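Local coordinates for protein Crov588 (Cafeteriavirus, PDB 6NYR) that is of unknown function but folds its many FNIP-type leucine-rich repeats into a circular solenoid, a shape that may suit it to binding partners, at residues Cys547-Ile552 with Pro568-Lys573. Residues are numbered along the deposited sequence; the frame is centred on the assembly and turned at random.
Sequences CFNQKI and PKFNQK
N549 reaches across to the next coil of the solenoid and sets its amide against the carbonyl of K569, with OD1 directed at the backbone N of N571. Its CG stands anti to the backbone N (chi1 -169°), which carries OD1 to two donors at once. The backbone N of N571 lies 2.7 Å from N549 OD1, in a nearly straight bond, while NE2 of Q572 donates to the same N549 OD1 from 3.2 Å. Both donors sit above the carbonyl plane rather than within it, and the two side-chain amides are turned 49° apart. Q572 has CG anti to its own carbonyl carbon (chi1 -62°), which lays CG against Q550 C and K551 N; the bend at chi2 then turns NE2 back to N549 OD1. This double grip should fix the rotation of the N549 amide.

Deeper in, the F548 and F570 rings point the same way, side by side, with F548 CE2 3.9 Å from F570 CD1. The carbonyl O of Q550 meets the edge of the F570 ring, 3.5 Å from its CE1, and I552 CD1 touches the same carbon more loosely. At the far end a water donates to the carbonyl oxygens of both I552 and K573.

The pattern recurs along the chain: N527 OD1 accepts from N549 N and Q550 NE2, and N571 OD1 from N593 N and Q594 NE2. Successive F-N-Q motifs thus join neighbouring coils through an asparagine whose side-chain oxygen accepts from the next coil's asparagine N and glutamine amide, with phenylalanines lining the interior, an arrangement characteristic of the FNIP-repeat, leucine-rich-repeat solenoid.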
loop_
_atom_site.group_PDB
_atom_site.type_symbol
_atom_site.label_atom_id
_atom_site.label_comp_id
_atom_site.label_asym_id
_atom_site.label_seq_id
_atom_site.Cartn_x
_atom_site.Cartn_y
_atom_site.Cartn_z
ATOM N N CYS A 547 -20.937 -5.326 21.228
ATOM C CA CYS A 547 -22.006 -5.434 22.209
ATOM C C CYS A 547 -21.667 -6.248 23.452
ATOM O O CYS A 547 -22.419 -6.175 24.430
ATOM C CB CYS A 547 -23.254 -6.054 21.565
ATOM S SG CYS A 547 -24.125 -4.968 20.424
ATOM N N PHE A 548 -20.589 -7.025 23.457
ATOM C CA PHE A 548 -20.361 -7.915 24.588
ATOM C C PHE A 548 -20.274 -7.118 25.885
ATOM O O PHE A 548 -19.358 -6.308 26.065
ATOM C CB PHE A 548 -19.088 -8.738 24.418
ATOM C CG PHE A 548 -18.773 -9.586 25.622
ATOM C CD1 PHE A 548 -19.427 -10.794 25.827
ATOM C CD2 PHE A 548 -17.847 -9.165 26.562
ATOM C CE1 PHE A 548 -19.151 -11.568 26.939
ATOM C CE2 PHE A 548 -17.568 -9.939 27.677
ATOM C CZ PHE A 548 -18.221 -11.139 27.863
ATOM N N ASN A 549 -21.222 -7.353 26.795
ATOM C CA ASN A 549 -21.213 -6.696 28.095
ATOM C C ASN A 549 -21.747 -7.642 29.175
ATOM O O ASN A 549 -22.716 -7.360 29.874
ATOM C CB ASN A 549 -22.034 -5.406 28.065
ATOM C CG ASN A 549 -21.840 -4.558 29.311
ATOM O OD1 ASN A 549 -20.814 -4.652 29.984
ATOM N ND2 ASN A 549 -22.834 -3.734 29.628
ATOM N N GLN A 550 -21.104 -8.795 29.316
ATOM C CA GLN A 550 -21.435 -9.751 30.362
ATOM C C GLN A 550 -20.321 -9.773 31.401
ATOM O O GLN A 550 -19.154 -9.517 31.089
ATOM C CB GLN A 550 -21.640 -11.158 29.796
ATOM C CG GLN A 550 -22.789 -11.254 28.825
ATOM C CD GLN A 550 -24.094 -10.767 29.417
ATOM O OE1 GLN A 550 -24.539 -11.250 30.459
ATOM N NE2 GLN A 550 -24.706 -9.787 28.762
ATOM N N LYS A 551 -20.685 -10.078 32.641
ATOM C CA LYS A 551 -19.678 -10.183 33.685
ATOM C C LYS A 551 -18.866 -11.455 33.483
ATOM O O LYS A 551 -19.410 -12.518 33.166
ATOM C CB LYS A 551 -20.312 -10.192 35.073
ATOM C CG LYS A 551 -19.287 -9.947 36.183
ATOM C CD LYS A 551 -19.846 -10.224 37.568
ATOM C CE LYS A 551 -19.926 -8.951 38.398
ATOM N NZ LYS A 551 -21.057 -8.087 37.951
ATOM N N ILE A 552 -17.555 -11.338 33.661
ATOM C CA ILE A 552 -16.640 -12.472 33.580
ATOM C C ILE A 552 -16.218 -12.819 34.999
ATOM O O ILE A 552 -15.709 -11.962 35.733
ATOM C CB ILE A 552 -15.425 -12.158 32.699
ATOM C CG1 ILE A 552 -15.890 -11.893 31.269
ATOM C CG2 ILE A 552 -14.431 -13.313 32.732
ATOM C CD1 ILE A 552 -14.894 -11.124 30.432
ATOM N N PRO A 568 -16.438 -1.736 22.652
ATOM C CA PRO A 568 -17.051 -0.476 23.100
ATOM C C PRO A 568 -17.929 -0.566 24.340
ATOM O O PRO A 568 -17.777 0.248 25.257
ATOM C CB PRO A 568 -17.877 -0.048 21.876
ATOM C CG PRO A 568 -17.082 -0.562 20.703
ATOM C CD PRO A 568 -16.370 -1.833 21.178
ATOM N N LYS A 569 -18.851 -1.525 24.380
ATOM C CA LYS A 569 -19.904 -1.530 25.388
ATOM C C LYS A 569 -19.570 -2.317 26.654
ATOM O O LYS A 569 -20.385 -2.324 27.583
ATOM C CB LYS A 569 -21.208 -2.075 24.782
ATOM C CG LYS A 569 -21.964 -1.073 23.926
ATOM C CD LYS A 569 -23.415 -1.485 23.706
ATOM C CE LYS A 569 -24.189 -0.383 22.987
ATOM N NZ LYS A 569 -25.021 -0.874 21.853
ATOM N N PHE A 570 -18.423 -2.985 26.725
ATOM C CA PHE A 570 -18.105 -3.753 27.923
ATOM C C PHE A 570 -17.896 -2.805 29.104
ATOM O O PHE A 570 -17.057 -1.899 29.040
ATOM C CB PHE A 570 -16.865 -4.621 27.718
ATOM C CG PHE A 570 -16.426 -5.327 28.973
ATOM C CD1 PHE A 570 -17.032 -6.508 29.373
ATOM C CD2 PHE A 570 -15.427 -4.792 29.768
ATOM C CE1 PHE A 570 -16.640 -7.148 30.536
ATOM C CE2 PHE A 570 -15.029 -5.431 30.932
ATOM C CZ PHE A 570 -15.638 -6.611 31.314
ATOM N N ASN A 571 -18.654 -3.007 30.179
ATOM C CA ASN A 571 -18.548 -2.153 31.357
ATOM C C ASN A 571 -18.960 -2.928 32.609
ATOM O O ASN A 571 -19.909 -2.586 33.312
ATOM C CB ASN A 571 -19.402 -0.902 31.166
ATOM C CG ASN A 571 -19.171 0.135 32.244
ATOM O OD1 ASN A 571 -18.086 0.210 32.825
ATOM N ND2 ASN A 571 -20.191 0.938 32.525
ATOM N N GLN A 572 -18.224 -3.994 32.911
ATOM C CA GLN A 572 -18.497 -4.828 34.070
ATOM C C GLN A 572 -17.324 -4.817 35.038
ATOM O O GLN A 572 -16.166 -4.659 34.639
ATOM C CB GLN A 572 -18.793 -6.281 33.665
ATOM C CG GLN A 572 -20.023 -6.454 32.797
ATOM C CD GLN A 572 -21.298 -6.046 33.510
ATOM O OE1 GLN A 572 -21.477 -6.318 34.700
ATOM N NE2 GLN A 572 -22.194 -5.391 32.781
ATOM N N LYS A 573 -17.641 -5.002 36.318
ATOM C CA LYS A 573 -16.615 -5.092 37.345
ATOM C C LYS A 573 -15.673 -6.252 37.045
ATOM O O LYS A 573 -16.094 -7.318 36.585
ATOM C CB LYS A 573 -17.266 -5.310 38.715
ATOM C CG LYS A 573 -17.834 -4.062 39.377
ATOM C CD LYS A 573 -18.978 -4.451 40.324
ATOM C CE LYS A 573 -19.081 -3.546 41.540
ATOM N NZ LYS A 573 -19.322 -2.126 41.156
HETATM O O HOH W 1 -15.148 -10.106 38.019
#